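Local coordinates for protein vibralactone Cyclase (Boreostereum vibrans, PDB 6KD0) that probably catalyses the cyclization that forms the fused bicyclic beta-lactone of vibralactone, using an alpha/beta-hydrolase fold, at residues A[92-106]-A[164-178]. Residues are numbered along the deposited sequence; the frame is centred on the assembly and turned at random.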
ATOM      1  N   THR A  92      14.372  -8.000 -25.657  1.00 30.99           N
ATOM      2  CA  THR A  92      13.982  -6.615 -25.899  1.00 30.62           C
ATOM      3  C   THR A  92      12.499  -6.345 -25.629  1.00 31.57           C
ATOM      4  O   THR A  92      12.031  -5.226 -25.866  1.00 27.54           O
ATOM      5  CB  THR A  92      14.327  -6.217 -27.341  1.00 32.40           C
ATOM      6  OG1 THR A  92      13.379  -6.799 -28.243  1.00 31.02           O
ATOM      7  CG2 THR A  92      15.724  -6.720 -27.717  1.00 34.03           C
ATOM      8  N   LYS A  93      11.757  -7.336 -25.141  1.00 25.36           N
ATOM      9  CA  LYS A  93      10.346  -7.153 -24.834  1.00 27.24           C
ATOM     10  C   LYS A  93      10.173  -6.121 -23.723  1.00 27.90           C
ATOM     11  O   LYS A  93      10.988  -6.047 -22.800  1.00 25.15           O
ATOM     12  CB  LYS A  93       9.741  -8.496 -24.416  1.00 27.22           C
ATOM     13  CG  LYS A  93       8.229  -8.556 -24.406  1.00 28.81           C
ATOM     14  CD  LYS A  93       7.778  -9.998 -24.188  1.00 32.29           C
ATOM     15  CE  LYS A  93       6.322 -10.102 -23.748  1.00 32.24           C
ATOM     16  NZ  LYS A  93       5.357  -9.710 -24.803  1.00 38.03           N
ATOM     17  N   THR A  94       9.113  -5.314 -23.821  1.00 24.59           N
ATOM     18  CA  THR A  94       8.733  -4.371 -22.775  1.00 23.29           C
ATOM     19  C   THR A  94       7.424  -4.809 -22.130  1.00 27.29           C
ATOM     20  O   THR A  94       6.574  -5.441 -22.766  1.00 22.96           O
ATOM     21  CB  THR A  94       8.597  -2.941 -23.314  1.00 25.41           C
ATOM     22  OG1 THR A  94       7.593  -2.912 -24.332  1.00 29.39           O
ATOM     23  CG2 THR A  94       9.921  -2.462 -23.889  1.00 26.87           C
ATOM     24  N   TYR A  95       7.260  -4.455 -20.864  1.00 24.75           N
ATOM     25  CA  TYR A  95       6.180  -4.960 -20.031  1.00 23.62           C
ATOM     26  C   TYR A  95       5.421  -3.809 -19.395  1.00 22.19           C
ATOM     27  O   TYR A  95       5.942  -2.694 -19.303  1.00 22.79           O
ATOM     28  CB  TYR A  95       6.737  -5.872 -18.931  1.00 23.03           C
ATOM     29  CG  TYR A  95       7.541  -7.008 -19.492  1.00 21.41           C
ATOM     30  CD1 TYR A  95       6.920  -8.185 -19.894  1.00 27.49           C
ATOM     31  CD2 TYR A  95       8.915  -6.892 -19.659  1.00 26.08           C
ATOM     32  CE1 TYR A  95       7.649  -9.232 -20.425  1.00 30.96           C
ATOM     33  CE2 TYR A  95       9.660  -7.941 -20.182  1.00 28.09           C
ATOM     34  CZ  TYR A  95       9.024  -9.102 -20.561  1.00 30.80           C
ATOM     35  OH  TYR A  95       9.782 -10.128 -21.081  1.00 26.52           O
ATOM     36  N   PRO A  96       4.188  -4.051 -18.934  1.00 22.30           N
ATOM     37  CA  PRO A  96       3.502  -3.033 -18.129  1.00 22.52           C
ATOM     38  C   PRO A  96       4.282  -2.733 -16.859  1.00 23.15           C
ATOM     39  O   PRO A  96       5.204  -3.465 -16.473  1.00 21.65           O
ATOM     40  CB  PRO A  96       2.139  -3.659 -17.817  1.00 19.59           C
ATOM     41  CG  PRO A  96       1.983  -4.804 -18.820  1.00 24.00           C
ATOM     42  CD  PRO A  96       3.369  -5.266 -19.129  1.00 23.14           C
ATOM     43  N   LEU A  97       3.894  -1.633 -16.205  1.00 21.32           N
ATOM     44  CA  LEU A  97       4.663  -1.019 -15.123  1.00 19.04           C
ATOM     45  C   LEU A  97       3.839  -1.043 -13.841  1.00 17.52           C
ATOM     46  O   LEU A  97       2.735  -0.495 -13.811  1.00 21.96           O
ATOM     47  CB  LEU A  97       5.009   0.431 -15.483  1.00 19.78           C
ATOM     48  CG  LEU A  97       6.323   1.070 -15.032  1.00 24.82           C
ATOM     49  CD1 LEU A  97       6.191   2.586 -14.852  1.00 25.42           C
ATOM     50  CD2 LEU A  97       6.887   0.424 -13.808  1.00 22.47           C
ATOM     51  N   LEU A  98       4.370  -1.664 -12.791  1.00 18.52           N
ATOM     52  CA  LEU A  98       3.756  -1.660 -11.468  1.00 19.34           C
ATOM     53  C   LEU A  98       4.648  -0.883 -10.504  1.00 19.34           C
ATOM     54  O   LEU A  98       5.819  -1.231 -10.328  1.00 18.86           O
ATOM     55  CB  LEU A  98       3.562  -3.086 -10.950  1.00 22.53           C
ATOM     56  CG  LEU A  98       3.098  -3.199  -9.493  1.00 20.17           C
ATOM     57  CD1 LEU A  98       1.650  -2.737  -9.328  1.00 18.33           C
ATOM     58  CD2 LEU A  98       3.278  -4.627  -8.980  1.00 21.69           C
ATOM     59  N   TYR A  99       4.101   0.147  -9.865  1.00 17.68           N
ATOM     60  CA  TYR A  99       4.862   0.977  -8.928  1.00 17.48           C
ATOM     61  C   TYR A  99       4.304   0.717  -7.532  1.00 18.81           C
ATOM     62  O   TYR A  99       3.144   1.035  -7.265  1.00 18.29           O
ATOM     63  CB  TYR A  99       4.750   2.449  -9.313  1.00 15.69           C
ATOM     64  CG  TYR A  99       5.569   3.389  -8.472  1.00 19.14           C
ATOM     65  CD1 TYR A  99       6.910   3.604  -8.775  1.00 17.66           C
ATOM     66  CD2 TYR A  99       4.998   4.100  -7.419  1.00 15.84           C
ATOM     67  CE1 TYR A  99       7.686   4.466  -8.041  1.00 17.96           C
ATOM     68  CE2 TYR A  99       5.777   4.974  -6.660  1.00 19.15           C
ATOM     69  CZ  TYR A  99       7.122   5.154  -6.996  1.00 16.25           C
ATOM     70  OH  TYR A  99       7.917   6.024  -6.291  1.00 17.13           O
ATOM     71  N   TRP A 100       5.125   0.140  -6.655  1.00 15.89           N
ATOM     72  CA  TRP A 100       4.679  -0.402  -5.376  1.00 21.94           C
ATOM     73  C   TRP A 100       5.225   0.437  -4.228  1.00 17.27           C
ATOM     74  O   TRP A 100       6.429   0.739  -4.190  1.00 19.14           O
ATOM     75  CB  TRP A 100       5.121  -1.869  -5.232  1.00 20.31           C
ATOM     76  CG  TRP A 100       4.860  -2.386  -3.870  1.00 18.81           C
ATOM     77  CD1 TRP A 100       5.692  -2.290  -2.780  1.00 19.00           C
ATOM     78  CD2 TRP A 100       3.656  -3.008  -3.403  1.00 22.28           C
ATOM     79  NE1 TRP A 100       5.084  -2.842  -1.678  1.00 20.88           N
ATOM     80  CE2 TRP A 100       3.839  -3.296  -2.034  1.00 20.25           C
ATOM     81  CE3 TRP A 100       2.451  -3.377  -4.016  1.00 22.89           C
ATOM     82  CZ2 TRP A 100       2.860  -3.929  -1.265  1.00 22.51           C
ATOM     83  CZ3 TRP A 100       1.475  -4.000  -3.243  1.00 24.43           C
ATOM     84  CH2 TRP A 100       1.690  -4.265  -1.882  1.00 21.69           C
ATOM     85  N   VAL A 101       4.348   0.808  -3.288  1.00 14.46           N
ATOM     86  CA  VAL A 101       4.714   1.638  -2.139  1.00 16.90           C
ATOM     87  C   VAL A 101       4.517   0.834  -0.856  1.00 15.80           C
ATOM     88  O   VAL A 101       3.377   0.539  -0.449  1.00 14.96           O
ATOM     89  CB  VAL A 101       3.904   2.935  -2.087  1.00 14.81           C
ATOM     90  CG1 VAL A 101       4.564   3.920  -1.102  1.00 14.30           C
ATOM     91  CG2 VAL A 101       3.791   3.522  -3.476  1.00 18.71           C
ATOM     92  N   HIS A 102       5.630   0.574  -0.162  1.00 15.35           N
ATOM     93  CA  HIS A 102       5.637  -0.304   1.003  1.00 17.19           C
ATOM     94  C   HIS A 102       4.984   0.346   2.228  1.00 17.19           C
ATOM     95  O   HIS A 102       4.792   1.566   2.309  1.00 18.34           O
ATOM     96  CB  HIS A 102       7.084  -0.722   1.331  1.00 16.77           C
ATOM     97  CG  HIS A 102       7.899   0.372   1.946  1.00 16.70           C
ATOM     98  ND1 HIS A 102       7.741   0.773   3.255  1.00 20.23           N
ATOM     99  CD2 HIS A 102       8.889   1.143   1.433  1.00 16.20           C
ATOM    100  CE1 HIS A 102       8.579   1.763   3.516  1.00 17.88           C
ATOM    101  NE2 HIS A 102       9.290   2.004   2.427  1.00 18.26           N
ATOM    102  N   CYS A 103       4.699  -0.495   3.217  1.00 16.29           N
ATOM    103  CA  CYS A 103       4.008  -0.113   4.437  1.00 16.99           C
ATOM    104  C   CYS A 103       4.985   0.390   5.497  1.00 21.02           C
ATOM    105  O   CYS A 103       6.207   0.474   5.287  1.00 18.95           O
ATOM    106  CB  CYS A 103       3.230  -1.297   4.997  1.00 16.61           C
ATOM    107  SG  CYS A 103       4.310  -2.471   5.892  1.00 24.29           S
ATOM    108  N   GLY A 104       4.426   0.702   6.666  1.00 18.14           N
ATOM    109  CA  GLY A 104       5.237   0.933   7.843  1.00 18.16           C
ATOM    110  C   GLY A 104       4.841   2.123   8.686  1.00 19.02           C
ATOM    111  O   GLY A 104       5.683   2.627   9.438  1.00 18.30           O
ATOM    112  N   GLY A 105       3.587   2.584   8.585  1.00 16.35           N
ATOM    113  CA  GLY A 105       3.144   3.699   9.421  1.00 20.08           C
ATOM    114  C   GLY A 105       3.857   5.010   9.145  1.00 15.19           C
ATOM    115  O   GLY A 105       3.812   5.917   9.990  1.00 16.82           O
ATOM    116  N   TRP A 106       4.508   5.128   7.974  1.00 15.86           N
ATOM    117  CA  TRP A 106       5.357   6.242   7.523  1.00 16.09           C
ATOM    118  C   TRP A 106       6.719   6.281   8.209  1.00 17.72           C
ATOM    119  O   TRP A 106       7.601   7.036   7.778  1.00 17.49           O
ATOM    120  CB  TRP A 106       4.689   7.607   7.698  1.00 14.64           C
ATOM    121  CG  TRP A 106       3.364   7.743   7.033  1.00 14.71           C
ATOM    122  CD1 TRP A 106       3.102   7.680   5.676  1.00 16.91           C
ATOM    123  CD2 TRP A 106       2.110   7.999   7.676  1.00 14.30           C
ATOM    124  NE1 TRP A 106       1.745   7.856   5.453  1.00 17.02           N
ATOM    125  CE2 TRP A 106       1.121   8.067   6.660  1.00 16.41           C
ATOM    126  CE3 TRP A 106       1.722   8.173   9.014  1.00 16.97           C
ATOM    127  CZ2 TRP A 106      -0.227   8.293   6.945  1.00 16.41           C
ATOM    128  CZ3 TRP A 106       0.380   8.401   9.294  1.00 18.89           C
ATOM    129  CH2 TRP A 106      -0.580   8.454   8.260  1.00 15.53           C
ATOM    130  N   ASN A 164      13.019  -2.094 -19.266  1.00 27.14           N
ATOM    131  CA  ASN A 164      12.139  -2.943 -20.079  1.00 24.63           C
ATOM    132  C   ASN A 164      10.659  -2.752 -19.753  1.00 26.26           C
ATOM    133  O   ASN A 164       9.852  -3.659 -19.971  1.00 24.96           O
ATOM    134  CB  ASN A 164      12.502  -4.430 -19.945  1.00 30.92           C
ATOM    135  CG  ASN A 164      13.766  -4.792 -20.683  1.00 29.50           C
ATOM    136  OD1 ASN A 164      14.866  -4.552 -20.203  1.00 31.12           O
ATOM    137  ND2 ASN A 164      13.609  -5.390 -21.864  1.00 35.02           N
ATOM    138  N   ALA A 165      10.283  -1.582 -19.241  1.00 23.19           N
ATOM    139  CA  ALA A 165       8.897  -1.274 -18.927  1.00 19.73           C
ATOM    140  C   ALA A 165       8.353  -0.245 -19.909  1.00 22.03           C
ATOM    141  O   ALA A 165       9.102   0.566 -20.471  1.00 21.99           O
ATOM    142  CB  ALA A 165       8.754  -0.748 -17.494  1.00 19.30           C
ATOM    143  N   ASP A 166       7.045  -0.299 -20.130  1.00 25.36           N
ATOM    144  CA  ASP A 166       6.372   0.696 -20.957  1.00 24.31           C
ATOM    145  C   ASP A 166       5.024   0.998 -20.314  1.00 22.73           C
ATOM    146  O   ASP A 166       4.106   0.167 -20.368  1.00 24.83           O
ATOM    147  CB  ASP A 166       6.219   0.208 -22.405  1.00 28.30           C
ATOM    148  CG  ASP A 166       5.426   1.183 -23.286  1.00 29.20           C
ATOM    149  OD1 ASP A 166       5.035   2.277 -22.809  1.00 29.45           O
ATOM    150  OD2 ASP A 166       5.204   0.844 -24.470  1.00 37.08           O
ATOM    151  N   PRO A 167       4.876   2.171 -19.690  1.00 23.75           N
ATOM    152  CA  PRO A 167       3.623   2.474 -18.986  1.00 24.01           C
ATOM    153  C   PRO A 167       2.426   2.562 -19.908  1.00 23.47           C
ATOM    154  O   PRO A 167       1.289   2.464 -19.429  1.00 23.21           O
ATOM    155  CB  PRO A 167       3.916   3.815 -18.298  1.00 26.41           C
ATOM    156  CG  PRO A 167       5.053   4.408 -19.035  1.00 27.60           C
ATOM    157  CD  PRO A 167       5.859   3.258 -19.594  1.00 23.37           C
ATOM    158  N   LYS A 168       2.637   2.739 -21.216  1.00 23.62           N
ATOM    159  CA  LYS A 168       1.529   2.650 -22.159  1.00 27.90           C
ATOM    160  C   LYS A 168       0.934   1.254 -22.199  1.00 29.85           C
ATOM    161  O   LYS A 168      -0.218   1.104 -22.612  1.00 26.28           O
ATOM    162  CB  LYS A 168       1.978   3.042 -23.568  1.00 31.02           C
ATOM    163  CG  LYS A 168       2.602   4.421 -23.680  1.00 32.33           C
ATOM    164  CD  LYS A 168       1.567   5.522 -23.731  1.00 42.83           C
ATOM    165  CE  LYS A 168       0.929   5.620 -25.108  1.00 54.74           C
ATOM    166  NZ  LYS A 168      -0.561   5.633 -25.037  1.00 62.09           N
ATOM    167  N   LYS A 169       1.691   0.239 -21.782  1.00 23.71           N
ATOM    168  CA  LYS A 169       1.157  -1.111 -21.684  1.00 26.12           C
ATOM    169  C   LYS A 169       0.390  -1.342 -20.389  1.00 27.96           C
ATOM    170  O   LYS A 169      -0.182  -2.421 -20.206  1.00 27.09           O
ATOM    171  CB  LYS A 169       2.298  -2.121 -21.812  1.00 23.27           C
ATOM    172  CG  LYS A 169       3.061  -1.955 -23.123  1.00 29.85           C
ATOM    173  CD  LYS A 169       3.892  -3.179 -23.457  1.00 30.98           C
ATOM    174  CE  LYS A 169       4.411  -3.113 -24.893  1.00 29.65           C
ATOM    175  NZ  LYS A 169       5.170  -4.367 -25.239  1.00 33.70           N
ATOM    176  N   GLY A 170       0.325  -0.343 -19.520  1.00 24.40           N
ATOM    177  CA  GLY A 170      -0.289  -0.500 -18.221  1.00 25.67           C
ATOM    178  C   GLY A 170       0.606   0.164 -17.209  1.00 23.29           C
ATOM    179  O   GLY A 170       1.828   0.015 -17.274  1.00 20.60           O
ATOM    180  N   PHE A 171       0.005   0.899 -16.274  1.00 22.28           N
ATOM    181  CA  PHE A 171       0.757   1.693 -15.308  1.00 20.44           C
ATOM    182  C   PHE A 171      -0.097   1.718 -14.038  1.00 18.61           C
ATOM    183  O   PHE A 171      -0.993   2.548 -13.897  1.00 21.70           O
ATOM    184  CB  PHE A 171       1.046   3.085 -15.863  1.00 18.91           C
ATOM    185  CG  PHE A 171       2.000   3.899 -15.035  1.00 20.81           C
ATOM    186  CD1 PHE A 171       2.740   3.326 -14.016  1.00 18.81           C
ATOM    187  CD2 PHE A 171       2.159   5.258 -15.291  1.00 20.16           C
ATOM    188  CE1 PHE A 171       3.611   4.105 -13.262  1.00 19.83           C
ATOM    189  CE2 PHE A 171       3.021   6.030 -14.546  1.00 19.37           C
ATOM    190  CZ  PHE A 171       3.750   5.452 -13.531  1.00 19.56           C
ATOM    191  N   VAL A 172       0.176   0.775 -13.138  1.00 17.30           N
ATOM    192  CA  VAL A 172      -0.625   0.561 -11.937  1.00 19.64           C
ATOM    193  C   VAL A 172       0.179   1.003 -10.723  1.00 18.44           C
ATOM    194  O   VAL A 172       1.327   0.577 -10.542  1.00 18.95           O
ATOM    195  CB  VAL A 172      -1.050  -0.916 -11.807  1.00 17.15           C
ATOM    196  CG1 VAL A 172      -1.725  -1.159 -10.454  1.00 18.21           C
ATOM    197  CG2 VAL A 172      -1.984  -1.289 -12.945  1.00 23.08           C
ATOM    198  N   ILE A 173      -0.420   1.832  -9.874  1.00 19.38           N
ATOM    199  CA  ILE A 173       0.219   2.179  -8.607  1.00 18.54           C
ATOM    200  C   ILE A 173      -0.468   1.401  -7.499  1.00 17.23           C
ATOM    201  O   ILE A 173      -1.695   1.228  -7.495  1.00 18.13           O
ATOM    202  CB  ILE A 173       0.191   3.694  -8.335  1.00 16.05           C
ATOM    203  CG1 ILE A 173       1.035   4.016  -7.102  1.00 17.13           C
ATOM    204  CG2 ILE A 173      -1.253   4.196  -8.157  1.00 17.62           C
ATOM    205  CD1 ILE A 173       1.335   5.465  -6.958  1.00 18.81           C
ATOM    206  N   ALA A 174       0.330   0.871  -6.586  1.00 16.24           N
ATOM    207  CA  ALA A 174      -0.195   0.005  -5.551  1.00 19.04           C
ATOM    208  C   ALA A 174       0.542   0.335  -4.268  1.00 17.75           C
ATOM    209  O   ALA A 174       1.720   0.680  -4.308  1.00 18.82           O
ATOM    210  CB  ALA A 174      -0.024  -1.477  -5.927  1.00 17.85           C
ATOM    211  N   GLY A 175      -0.151   0.268  -3.141  1.00 17.77           N
ATOM    212  CA  GLY A 175       0.503   0.550  -1.875  1.00 15.21           C
ATOM    213  C   GLY A 175      -0.188  -0.137  -0.720  1.00 17.12           C
ATOM    214  O   GLY A 175      -1.397  -0.399  -0.753  1.00 21.65           O
ATOM    215  N   GLN A 176       0.595  -0.403   0.318  1.00 18.09           N
ATOM    216  CA  GLN A 176       0.145  -1.121   1.506  1.00 15.18           C
ATOM    217  C   GLN A 176       0.191  -0.201   2.720  1.00 16.10           C
ATOM    218  O   GLN A 176       1.243   0.363   3.029  1.00 17.59           O
ATOM    219  CB  GLN A 176       1.032  -2.345   1.731  1.00 16.68           C
ATOM    220  CG  GLN A 176       0.652  -3.194   2.907  1.00 17.80           C
ATOM    221  CD  GLN A 176       1.581  -4.378   3.024  1.00 23.77           C
ATOM    222  OE1 GLN A 176       2.484  -4.384   3.856  1.00 28.58           O
ATOM    223  NE2 GLN A 176       1.395  -5.366   2.157  1.00 26.56           N
ATOM    224  N   SER A 177      -0.949  -0.052   3.400  1.00 17.74           N
ATOM    225  CA  SER A 177      -1.068   0.680   4.676  1.00 16.77           C
ATOM    226  C   SER A 177      -0.560   2.103   4.471  1.00 15.26           C
ATOM    227  O   SER A 177      -1.104   2.802   3.601  1.00 15.89           O
ATOM    228  CB  SER A 177      -0.388  -0.114   5.790  1.00 16.67           C
ATOM    229  OG  SER A 177      -0.611   0.544   7.041  1.00 21.36           O
ATOM    230  N   ALA A 178       0.448   2.577   5.217  1.00 16.36           N
ATOM    231  CA  ALA A 178       0.925   3.945   5.024  1.00 17.42           C
ATOM    232  C   ALA A 178       1.396   4.174   3.593  1.00 15.98           C
ATOM    233  O   ALA A 178       1.272   5.292   3.060  1.00 15.13           O
ATOM    234  CB  ALA A 178       2.041   4.260   6.021  1.00 16.53           C
TER
HETATM  235  O   HOH W   1       7.138  -0.685 -25.668  1.00 32.17           O
HETATM  236  O   HOH W   2       7.992  -5.381 -26.624  1.00 33.19           O
HETATM  237  O   HOH W   3       4.683  -3.299   2.569  1.00 22.71           O
HETATM  238  O   HOH W   4       1.911   1.255   7.172  1.00 18.11           O
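K169 runs out fully extended beyond CG to cross T94 at about a right angle, and T94 turns OG1 between its backbone N and carbonyl carbon (chi1 60°) to meet it. The pair sits just before two neighbouring parallel strands, 97-101 and 171-176, in the central sheet of an alpha/beta hydrolase. K169 NZ donates to both T94 OG1 and T94 O, each at 3.0 Å; the carbonyl is approached from above its plane. Water 1 then links T94 OG1 to D166 OD2. With an alanine at K169, T94 O and OG1 would probably lose the one ammonium they share. Next door, K93 O lies in the amide plane of N164 and takes an almost straight bond from ND2 (175°).

Along the strands, backbone bonds alternate from L97 N to G170 O through to Q176 N to V101 O. L97 and F171 point the same way on one face, L97 CD1 pressing on F171 CE1 at 3.4 Å; helix 144-158 packs against this phenylalanine. On the other face, A174 CB meets W100 CE3 at 3.7 Å.

Where strand 171-176 ends, G175 and S177 fit a nucleophile elbow, with S177 OG hydrogen-bonded to H311, consistent with a Ser-His-Asp triad. The backbone N atoms of G104, G105 and A178 all donate to water 4, which also bonds S177 OG; this is consistent with an oxyanion hole, its site filled here by the water. A178 CB sits over the five-membered ring of W106, 3.6 Å from its centroid and 13° off the normal.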